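Local coordinates for B-cell lymphoma 3-encoded protein (Homo sapiens, PDB 1K1A), which binds p50 and p52 homodimers of NF-kappa-B, activates NF-kappa-B target genes in the nucleus and holds p50 back from nuclear entry in the cytoplasm, at residues Thr118-Ala123 against Arg151-His156; Ala140-Val145 against His172-Asn177. One frame throughout, in Å; residues are numbered along the deposited sequence. Where two conformers were deposited one is given.

In the fold
The chain is the ankyrin repeat domain of Bcl-3, and both contacts join its fourth repeat to its fifth. From the N terminus, Thr118-Ala123 opens helix 119-126; helix 129-137 follows, and Ala140-Val145 forms the loop after it. The chain then enters the next repeat at Arg151-His156, where contact 1 closes a 27-residue loop, and passes through helix 163-171 to His172-Asn177, where contact 2 closes one of 26. Their segments alternate, so they cross. Contact 1 pairs the buried starts of the two first helices, contact 2 the surface loops that follow the two second helices. Their centres lie about 9 Å apart, and they meet where Leu120, His121 and Pro153 pack on backbone oxygens of the 140-145 loop.

Contact 1 (Thr118-Ala123 against Arg151-His156)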
ATOM      1  N   THR A 118       0.429   5.480  -1.689  1.00 12.66           N
ATOM      2  CA  THR A 118       0.844   4.371  -2.535  1.00 11.96           C
ATOM      3  C   THR A 118       0.232   3.103  -1.977  1.00 11.28           C
ATOM      4  O   THR A 118      -0.310   3.107  -0.875  1.00 10.26           O
ATOM      5  CB  THR A 118       2.367   4.192  -2.510  1.00 12.12           C
ATOM      6  OG1 THR A 118       2.775   3.805  -1.184  1.00 12.08           O
ATOM      7  CG2 THR A 118       3.079   5.511  -2.751  1.00 11.57           C
ATOM      8  N   ALA A 119       0.335   2.021  -2.744  1.00 10.26           N
ATOM      9  CA  ALA A 119      -0.101   0.710  -2.289  1.00  9.96           C
ATOM     10  C   ALA A 119       0.620   0.312  -0.997  1.00  9.65           C
ATOM     11  O   ALA A 119       0.016  -0.281  -0.103  1.00  9.95           O
ATOM     12  CB  ALA A 119       0.135  -0.319  -3.367  1.00  9.66           C
ATOM     13  N   LEU A 120       1.904   0.648  -0.901  1.00  9.46           N
ATOM     14  CA  LEU A 120       2.685   0.349   0.302  1.00 10.14           C
ATOM     15  C   LEU A 120       2.120   1.027   1.558  1.00 10.28           C
ATOM     16  O   LEU A 120       2.042   0.409   2.628  1.00 10.93           O
ATOM     17  CB  LEU A 120       4.167   0.703   0.104  1.00  9.64           C
ATOM     18  CG  LEU A 120       5.076   0.401   1.292  1.00 10.52           C
ATOM     19  CD1 LEU A 120       4.952  -1.075   1.663  1.00 10.52           C
ATOM     20  CD2 LEU A 120       6.521   0.750   0.970  1.00  9.75           C
ATOM     21  N   HIS A 121       1.734   2.296   1.438  1.00 11.04           N
ATOM     22  CA  HIS A 121       1.107   3.009   2.558  1.00 11.69           C
ATOM     23  C   HIS A 121      -0.148   2.270   3.013  1.00 11.69           C
ATOM     24  O   HIS A 121      -0.345   2.038   4.198  1.00 12.14           O
ATOM     25  CB  HIS A 121       0.720   4.444   2.174  1.00 12.18           C
ATOM     26  CG  HIS A 121       1.885   5.367   1.986  1.00 13.52           C
ATOM     27  ND1 HIS A 121       2.662   5.816   3.035  1.00 16.15           N
ATOM     28  CD2 HIS A 121       2.381   5.960   0.874  1.00 14.04           C
ATOM     29  CE1 HIS A 121       3.595   6.629   2.572  1.00 14.56           C
ATOM     30  NE2 HIS A 121       3.454   6.724   1.264  1.00 15.98           N
ATOM     31  N   VAL A 122      -1.009   1.927   2.059  1.00 11.52           N
ATOM     32  CA  VAL A 122      -2.231   1.185   2.351  1.00 11.34           C
ATOM     33  C   VAL A 122      -1.927  -0.146   3.047  1.00 11.12           C
ATOM     34  O   VAL A 122      -2.534  -0.474   4.067  1.00 11.03           O
ATOM     35  CB  VAL A 122      -3.043   0.910   1.069  1.00 11.39           C
ATOM     36  CG1 VAL A 122      -4.229   0.008   1.373  1.00 10.85           C
ATOM     37  CG2 VAL A 122      -3.526   2.223   0.452  1.00 12.16           C
ATOM     38  N   ALA A 123      -0.973  -0.896   2.509  1.00 11.24           N
ATOM     39  CA  ALA A 123      -0.618  -2.185   3.088  1.00 11.82           C
ATOM     40  C   ALA A 123      -0.127  -2.057   4.538  1.00 12.76           C
ATOM     41  O   ALA A 123      -0.515  -2.841   5.412  1.00 12.54           O
ATOM     42  CB  ALA A 123       0.432  -2.897   2.225  1.00 11.48           C
ATOM     43  N   ARG A 151       4.639  11.905   5.090  1.00 20.21           N
ATOM     44  CA  ARG A 151       5.140  10.807   5.921  1.00 19.50           C
ATOM     45  C   ARG A 151       5.515   9.556   5.123  1.00 18.56           C
ATOM     46  O   ARG A 151       4.781   9.143   4.234  1.00 17.36           O
ATOM     47  CB  ARG A 151       4.083  10.419   6.955  1.00 19.91           C
ATOM     48  CG  ARG A 151       3.854  11.475   8.021  1.00 20.48           C
ATOM     49  CD  ARG A 151       2.393  11.673   8.393  0.50 22.06           C
ATOM     50  NE  ARG A 151       1.831  10.543   9.127  0.50 22.68           N
ATOM     51  CZ  ARG A 151       0.537  10.283   9.208  0.50 23.20           C
ATOM     52  NH1 ARG A 151      -0.338  11.064   8.591  0.50 23.82           N
ATOM     53  NH2 ARG A 151       0.112   9.239   9.906  0.50 24.05           N
ATOM     54  N   SER A 152       6.655   8.957   5.468  1.00 17.61           N
ATOM     55  CA  SER A 152       7.079   7.686   4.871  1.00 16.50           C
ATOM     56  C   SER A 152       6.286   6.586   5.550  1.00 15.64           C
ATOM     57  O   SER A 152       5.699   6.816   6.595  1.00 15.09           O
ATOM     58  CB  SER A 152       8.575   7.463   5.108  1.00 16.53           C
ATOM     59  OG  SER A 152       8.849   7.296   6.492  1.00 16.99           O
ATOM     60  N   PRO A 153       6.232   5.403   4.948  1.00 15.19           N
ATOM     61  CA  PRO A 153       5.564   4.253   5.572  1.00 14.73           C
ATOM     62  C   PRO A 153       6.066   3.987   7.002  1.00 14.71           C
ATOM     63  O   PRO A 153       5.274   3.604   7.868  1.00 13.68           O
ATOM     64  CB  PRO A 153       5.945   3.098   4.647  1.00 15.09           C
ATOM     65  CG  PRO A 153       6.087   3.754   3.300  1.00 14.89           C
ATOM     66  CD  PRO A 153       6.747   5.081   3.606  1.00 15.14           C
ATOM     67  N   LEU A 154       7.355   4.191   7.244  1.00 14.47           N
ATOM     68  CA  LEU A 154       7.907   3.952   8.579  1.00 14.87           C
ATOM     69  C   LEU A 154       7.237   4.833   9.633  1.00 15.24           C
ATOM     70  O   LEU A 154       6.883   4.369  10.724  1.00 15.45           O
ATOM     71  CB  LEU A 154       9.424   4.166   8.598  1.00 15.06           C
ATOM     72  CG  LEU A 154      10.091   3.927   9.964  1.00 15.05           C
ATOM     73  CD1 LEU A 154       9.792   2.526  10.480  1.00 14.33           C
ATOM     74  CD2 LEU A 154      11.588   4.172   9.896  1.00 17.47           C
ATOM     75  N   ILE A 155       7.058   6.103   9.309  1.00 15.51           N
ATOM     76  CA  ILE A 155       6.439   7.028  10.249  1.00 16.52           C
ATOM     77  C   ILE A 155       4.976   6.646  10.472  1.00 17.06           C
ATOM     78  O   ILE A 155       4.486   6.652  11.610  1.00 17.15           O
ATOM     79  CB  ILE A 155       6.618   8.490   9.774  1.00 16.29           C
ATOM     80  CG1 ILE A 155       8.096   8.886   9.885  1.00 16.99           C
ATOM     81  CG2 ILE A 155       5.738   9.437  10.583  1.00 16.86           C
ATOM     82  CD1 ILE A 155       8.485  10.146   9.125  1.00 15.77           C
ATOM     83  N   HIS A 156       4.294   6.253   9.398  1.00 17.66           N
ATOM     84  CA  HIS A 156       2.923   5.780   9.517  1.00 18.45           C
ATOM     85  C   HIS A 156       2.873   4.612  10.498  1.00 18.24           C
ATOM     86  O   HIS A 156       2.020   4.578  11.387  1.00 18.70           O
ATOM     87  CB  HIS A 156       2.369   5.340   8.149  1.00 19.24           C
ATOM     88  CG  HIS A 156       1.946   6.479   7.268  1.00 21.04           C
ATOM     89  ND1 HIS A 156       0.822   7.239   7.520  1.00 24.38           N
ATOM     90  CD2 HIS A 156       2.482   6.970   6.124  1.00 23.32           C
ATOM     91  CE1 HIS A 156       0.690   8.156   6.576  1.00 25.06           C
ATOM     92  NE2 HIS A 156       1.681   8.011   5.714  1.00 25.13           N
TER
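His121 and His156 reach each other from neighbouring helices with similar first torsions: in both, CG lies anti to the carbonyl carbon, chi1 -71° and -78°, and each imidazole swings into the groove between the helices. The ring planes stand 77° apart, and ND1 of His121 comes within 3.3 Å of CD2 of His156. The adjoining CE1 of His121 approaches the backbone O of Arg151 at 3.2 Å and CD of Pro153 at 3.7 Å, so one ring spans the last loop residues and the first helical turn of the facing segment. Leu120 supplies the apolar flank, its CD2 resting 3.8 Å from CG of Pro153, with the two side chains crossing at about a right angle; Leu136 of helix 129-137 backs the leucine.

Thr118-His121 is the Thr-Ala-Leu-His version of the ankyrin TPLH signature, which starts the first helix of a repeat. Thr118 is the N-cap, its OG1 accepting from the backbone N of His121 at 3.2 Å and fixing the turn from which the imidazole projects. In the facing repeat Ser152 takes the N-cap place and Pro153 follows it in the first turn. An alanine in place of His121 would probably open a gap beside Pro153 and leave the ring of His156 without its neighbour across the groove. His156 has a second anchor, since its NE2 is hydrogen-bonded to Asp146 OD1, and Asp146 also touches His121. A carboxylate so close would be expected to polarise the imidazole of His156, and the bond from NE2 helps to fix the rotation of the ring that meets ND1 of His121.

Contact 2 (Ala140-Val145 against His172-Asn177); sequences ADIDAV and HGANVN
One carboxylate, that of Asp143, meets the backbone of the following repeat both directly and through water. Its OD1 accepts from the backbone N of Asn175 at 3.0 Å, in a nearly straight bond (169°) that uses the syn lone pair, on the side of OD2. The same oxygen takes a hydrogen from a water 3.1 Å away, which gives its other hydrogen to the backbone O of Asn175 at 2.8 Å. A second water lies between OD2 and the backbone O of Gly173, though it sits too close to OD2 for its details to be trusted. With CG anti to the carbonyl carbon (chi1 -65°), the carboxylate lies against CB of Asn175, 3.4 Å from OD1.

These are the loops that follow the second helix of successive ankyrin repeats, and the bond recurs one repeat on, where Asn177 OD1 accepts from Asp208 N. Each loop also carries an Asx turn: Asp141 OD1 receives the N of Asp143, Asn175 OD1 that of Asn177. Gly173, at positive phi, is the C-prime residue of the Schellman motif that ends helix 163-171; a side chain at these backbone angles would be jammed against the carbonyl O of His172. Beside the polar grip, Ile142 CD1 packs 3.7 Å from Ala174 CB and 3.9 Å from His172 CB, while Leu136 and Leu169 of the two second helices also touch this isoleucine.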
ATOM      1  N   ALA A 140       8.595  -1.770  -4.816  1.00 16.15           N
ATOM      2  CA  ALA A 140       7.943  -0.597  -4.224  1.00 16.01           C
ATOM      3  C   ALA A 140       8.946   0.256  -3.438  1.00 16.41           C
ATOM      4  O   ALA A 140       9.770  -0.275  -2.691  1.00 16.64           O
ATOM      5  CB  ALA A 140       6.796  -1.011  -3.331  1.00 15.95           C
ATOM      6  N   ASP A 141       8.869   1.575  -3.619  1.00 16.28           N
ATOM      7  CA  ASP A 141       9.762   2.510  -2.949  1.00 16.28           C
ATOM      8  C   ASP A 141       9.395   2.565  -1.465  1.00 15.89           C
ATOM      9  O   ASP A 141       8.331   3.057  -1.095  1.00 15.04           O
ATOM     10  CB  ASP A 141       9.634   3.895  -3.582  1.00 16.93           C
ATOM     11  CG  ASP A 141      10.762   4.836  -3.177  1.00 19.73           C
ATOM     12  OD1 ASP A 141      11.369   4.617  -2.106  1.00 19.72           O
ATOM     13  OD2 ASP A 141      11.113   5.813  -3.872  1.00 22.66           O
ATOM     14  N   ILE A 142      10.287   2.042  -0.622  1.00 15.59           N
ATOM     15  CA  ILE A 142      10.034   1.943   0.814  1.00 15.63           C
ATOM     16  C   ILE A 142      10.009   3.295   1.533  1.00 16.36           C
ATOM     17  O   ILE A 142       9.482   3.399   2.645  1.00 16.00           O
ATOM     18  CB  ILE A 142      11.064   1.011   1.479  1.00 16.08           C
ATOM     19  CG1 ILE A 142      10.620   0.665   2.903  1.00 16.03           C
ATOM     20  CG2 ILE A 142      12.458   1.655   1.464  1.00 15.20           C
ATOM     21  CD1 ILE A 142      11.342  -0.507   3.506  1.00 18.46           C
ATOM     22  N   ASP A 143      10.562   4.325   0.898  1.00 16.57           N
ATOM     23  CA  ASP A 143      10.624   5.654   1.509  1.00 17.90           C
ATOM     24  C   ASP A 143       9.648   6.642   0.858  1.00 18.49           C
ATOM     25  O   ASP A 143       9.676   7.839   1.162  1.00 18.91           O
ATOM     26  CB  ASP A 143      12.041   6.234   1.420  1.00 17.77           C
ATOM     27  CG  ASP A 143      13.068   5.443   2.239  1.00 19.00           C
ATOM     28  OD1 ASP A 143      12.811   5.131   3.427  1.00 17.18           O
ATOM     29  OD2 ASP A 143      14.182   5.117   1.775  1.00 21.83           O
ATOM     30  N   ALA A 144       8.796   6.160  -0.035  1.00 18.81           N
ATOM     31  CA  ALA A 144       7.842   7.051  -0.707  1.00 19.39           C
ATOM     32  C   ALA A 144       7.013   7.896   0.274  1.00 19.90           C
ATOM     33  O   ALA A 144       6.485   7.374   1.260  1.00 19.34           O
ATOM     34  CB  ALA A 144       6.930   6.263  -1.621  1.00 19.34           C
ATOM     35  N   VAL A 145       6.906   9.199  -0.000  1.00 21.05           N
ATOM     36  CA  VAL A 145       6.110  10.095   0.834  1.00 22.47           C
ATOM     37  C   VAL A 145       4.883  10.601   0.081  1.00 23.63           C
ATOM     38  O   VAL A 145       4.991  11.175  -1.007  1.00 23.95           O
ATOM     39  CB  VAL A 145       6.917  11.322   1.360  1.00 22.84           C
ATOM     40  CG1 VAL A 145       8.259  10.885   1.963  1.00 22.05           C
ATOM     41  CG2 VAL A 145       7.133  12.339   0.262  1.00 22.69           C
ATOM     42  N   HIS A 172      13.869  -4.151   5.867  1.00 16.48           N
ATOM     43  CA  HIS A 172      13.968  -3.986   4.415  1.00 15.97           C
ATOM     44  C   HIS A 172      14.649  -2.700   3.931  1.00 15.64           C
ATOM     45  O   HIS A 172      14.491  -2.310   2.774  1.00 15.90           O
ATOM     46  CB  HIS A 172      12.597  -4.149   3.762  1.00 15.98           C
ATOM     47  CG  HIS A 172      12.134  -5.567   3.697  1.00 16.20           C
ATOM     48  ND1 HIS A 172      12.383  -6.381   2.613  1.00 16.72           N
ATOM     49  CD2 HIS A 172      11.459  -6.327   4.591  1.00 16.43           C
ATOM     50  CE1 HIS A 172      11.873  -7.579   2.838  1.00 16.61           C
ATOM     51  NE2 HIS A 172      11.306  -7.573   4.031  1.00 17.40           N
ATOM     52  N   GLY A 173      15.379  -2.032   4.816  1.00 15.43           N
ATOM     53  CA  GLY A 173      16.178  -0.878   4.422  1.00 14.51           C
ATOM     54  C   GLY A 173      15.555   0.510   4.531  1.00 14.23           C
ATOM     55  O   GLY A 173      16.071   1.463   3.945  1.00 13.48           O
ATOM     56  N   ALA A 174      14.472   0.640   5.293  1.00 13.66           N
ATOM     57  CA  ALA A 174      13.796   1.935   5.449  1.00 14.00           C
ATOM     58  C   ALA A 174      14.678   2.988   6.148  1.00 14.37           C
ATOM     59  O   ALA A 174      15.413   2.675   7.084  1.00 14.42           O
ATOM     60  CB  ALA A 174      12.493   1.760   6.212  1.00 13.64           C
ATOM     61  N   ASN A 175      14.588   4.228   5.687  1.00 14.05           N
ATOM     62  CA  ASN A 175      15.321   5.333   6.285  1.00 14.24           C
ATOM     63  C   ASN A 175      14.736   5.667   7.653  1.00 13.77           C
ATOM     64  O   ASN A 175      13.666   6.246   7.750  1.00 13.84           O
ATOM     65  CB  ASN A 175      15.279   6.554   5.366  1.00 14.36           C
ATOM     66  CG  ASN A 175      15.967   7.761   5.968  1.00 15.79           C
ATOM     67  OD1 ASN A 175      16.679   7.651   6.972  1.00 15.52           O
ATOM     68  ND2 ASN A 175      15.752   8.927   5.364  1.00 15.76           N
ATOM     69  N   VAL A 176      15.446   5.289   8.709  1.00 13.38           N
ATOM     70  CA  VAL A 176      14.955   5.477  10.063  1.00 13.26           C
ATOM     71  C   VAL A 176      14.912   6.971  10.463  1.00 13.61           C
ATOM     72  O   VAL A 176      14.189   7.367  11.386  1.00 13.46           O
ATOM     73  CB  VAL A 176      15.800   4.632  11.076  1.00 13.32           C
ATOM     74  CG1 VAL A 176      17.207   5.207  11.234  1.00 13.19           C
ATOM     75  CG2 VAL A 176      15.097   4.525  12.409  1.00 13.60           C
ATOM     76  N   ASN A 177      15.654   7.800   9.741  1.00 13.60           N
ATOM     77  CA  ASN A 177      15.690   9.228  10.042  1.00 14.41           C
ATOM     78  C   ASN A 177      14.904  10.134   9.079  1.00 14.47           C
ATOM     79  O   ASN A 177      15.127  11.343   9.028  1.00 14.45           O
ATOM     80  CB  ASN A 177      17.127   9.700  10.187  1.00 14.38           C
ATOM     81  CG  ASN A 177      17.802   9.109  11.403  1.00 14.77           C
ATOM     82  OD1 ASN A 177      17.237   9.103  12.496  1.00 13.89           O
ATOM     83  ND2 ASN A 177      19.011   8.589  11.217  1.00 17.27           N
TER
HETATM   84  O   HOH W   1      11.491   6.005   6.083  1.00 16.87           O
HETATM   85  O   HOH W   2      15.966   3.573   2.355  1.00 35.67           O